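Local coordinates for serine protease inhibitor 2 (Anopheles gambiae, PDB 3PZF), which inhibits the clip-domain serine proteases CLIPB9, CLIPB10 and CLIPB4, thereby restraining phenoloxidase activation and melanization in mosquito hemolymph, at residues D84-R87 with S88-Q92. Sequence-based numbering, arbitrary orientation.
Sequences DHTR and SYYKQ
S88 turns its hydroxyl back on the carbonyl of D84, one turn earlier, and so gives that oxygen a second donor: S88 OG lies 3.1 Å from D84 O and S88 N 3.2 Å, on opposite faces of the carbonyl plane. A chi1 of 55°, with OG between the backbone N and the carbonyl carbon, swings the hydroxyl round to reach it. The same OG sits at the edge of the H85 imidazole, 4.0 Å from ND1. Next, Y89 gives its amide to H85 O (N to O 2.9 Å). Y90 N bonds almost straight, at 177°, to T86 O. The T86 and Y90 side chains point the same way, T86 CG2 lying in the plane of the Y90 ring at its edge, 3.8 Å from Y90 CD2. Y89 CD2 sits over the centre of one face of this ring, whose hydroxyl bonds to V77 O. K91 N repeats the pattern on R87 O, and Q92 N carries it on to S88 O; K91 pairs with E95, R87 with E57. This is regular i to i+4 bonding in an amphipathic alpha-helix, T86 and Y90 buried against helix 45-58, H85 and S88 exposed: helix 83-98, helix D of the serpin fold, which leads into strand 105-115.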
loop_
_atom_site.group_PDB
_atom_site.type_symbol
_atom_site.label_atom_id
_atom_site.label_comp_id
_atom_site.label_asym_id
_atom_site.label_seq_id
_atom_site.Cartn_x
_atom_site.Cartn_y
_atom_site.Cartn_z
ATOM N N ASP A 84 21.514 -10.772 5.551
ATOM C CA ASP A 84 21.298 -10.522 6.971
ATOM C C ASP A 84 20.691 -9.139 7.177
ATOM O O ASP A 84 19.798 -8.959 8.014
ATOM C CB ASP A 84 22.613 -10.591 7.731
ATOM C CG ASP A 84 22.429 -10.357 9.215
ATOM O OD1 ASP A 84 21.796 -11.220 9.864
ATOM O OD2 ASP A 84 22.911 -9.321 9.732
ATOM N N HIS A 85 21.211 -8.161 6.436
ATOM C CA HIS A 85 20.730 -6.786 6.537
ATOM C C HIS A 85 19.318 -6.712 5.996
ATOM O O HIS A 85 18.498 -5.929 6.471
ATOM C CB HIS A 85 21.576 -5.836 5.701
ATOM C CG HIS A 85 21.248 -4.387 5.918
ATOM N ND1 HIS A 85 20.445 -3.949 6.953
ATOM C CD2 HIS A 85 21.628 -3.274 5.245
ATOM C CE1 HIS A 85 20.336 -2.634 6.900
ATOM N NE2 HIS A 85 21.045 -2.197 5.873
ATOM N N THR A 86 19.054 -7.494 4.951
ATOM C CA THR A 86 17.756 -7.414 4.282
ATOM C C THR A 86 16.674 -7.907 5.232
ATOM O O THR A 86 15.636 -7.259 5.395
ATOM C CB THR A 86 17.758 -8.219 2.960
ATOM O OG1 THR A 86 18.690 -7.622 2.049
ATOM C CG2 THR A 86 16.377 -8.252 2.302
ATOM N N ARG A 87 16.926 -9.045 5.863
ATOM C CA ARG A 87 16.008 -9.601 6.831
ATOM C C ARG A 87 15.765 -8.643 7.992
ATOM O O ARG A 87 14.623 -8.387 8.318
ATOM C CB ARG A 87 16.520 -10.937 7.345
ATOM C CG ARG A 87 16.363 -12.048 6.318
ATOM C CD ARG A 87 17.235 -13.296 6.694
ATOM N NE ARG A 87 17.179 -14.279 5.614
ATOM C CZ ARG A 87 17.868 -15.423 5.603
ATOM N NH1 ARG A 87 18.655 -15.737 6.624
ATOM N NH2 ARG A 87 17.762 -16.254 4.572
ATOM N N SER A 88 16.816 -8.122 8.621
ATOM C CA SER A 88 16.617 -7.279 9.798
ATOM C C SER A 88 15.925 -5.977 9.425
ATOM O O SER A 88 15.125 -5.471 10.188
ATOM C CB SER A 88 17.929 -7.002 10.549
ATOM O OG SER A 88 18.906 -6.457 9.690
ATOM N N TYR A 89 16.200 -5.469 8.229
ATOM C CA TYR A 89 15.561 -4.249 7.740
ATOM C C TYR A 89 14.072 -4.437 7.587
ATOM O O TYR A 89 13.291 -3.681 8.167
ATOM C CB TYR A 89 16.135 -3.856 6.373
ATOM C CG TYR A 89 15.540 -2.593 5.794
ATOM C CD1 TYR A 89 15.893 -1.350 6.315
ATOM C CD2 TYR A 89 14.672 -2.630 4.725
ATOM C CE1 TYR A 89 15.376 -0.190 5.800
ATOM C CE2 TYR A 89 14.127 -1.452 4.198
ATOM C CZ TYR A 89 14.503 -0.237 4.746
ATOM O OH TYR A 89 14.002 0.952 4.261
ATOM N N TYR A 90 13.665 -5.400 6.759
ATOM C CA TYR A 90 12.242 -5.600 6.522
ATOM C C TYR A 90 11.541 -6.052 7.792
ATOM O O TYR A 90 10.401 -5.674 8.043
ATOM C CB TYR A 90 11.976 -6.536 5.336
ATOM C CG TYR A 90 12.224 -5.827 4.044
ATOM C CD1 TYR A 90 11.380 -4.787 3.648
ATOM C CD2 TYR A 90 13.315 -6.124 3.247
ATOM C CE1 TYR A 90 11.596 -4.107 2.488
ATOM C CE2 TYR A 90 13.535 -5.448 2.060
ATOM C CZ TYR A 90 12.665 -4.425 1.697
ATOM O OH TYR A 90 12.823 -3.713 0.536
ATOM N N LYS A 91 12.240 -6.810 8.624
ATOM C CA LYS A 91 11.633 -7.272 9.857
ATOM C C LYS A 91 11.344 -6.074 10.781
ATOM O O LYS A 91 10.296 -6.003 11.423
ATOM C CB LYS A 91 12.560 -8.281 10.534
ATOM C CG LYS A 91 11.997 -8.908 11.782
ATOM C CD LYS A 91 12.992 -9.947 12.358
ATOM C CE LYS A 91 12.898 -10.008 13.861
ATOM N NZ LYS A 91 11.680 -10.729 14.299
ATOM N N GLN A 92 12.291 -5.145 10.857
ATOM C CA GLN A 92 12.145 -3.985 11.730
ATOM C C GLN A 92 10.970 -3.137 11.261
ATOM O O GLN A 92 10.140 -2.712 12.070
ATOM C CB GLN A 92 13.407 -3.124 11.716
ATOM C CG GLN A 92 13.191 -1.765 12.374
ATOM C CD GLN A 92 14.445 -0.902 12.461
ATOM O OE1 GLN A 92 14.426 0.170 13.072
ATOM N NE2 GLN A 92 15.537 -1.365 11.864
#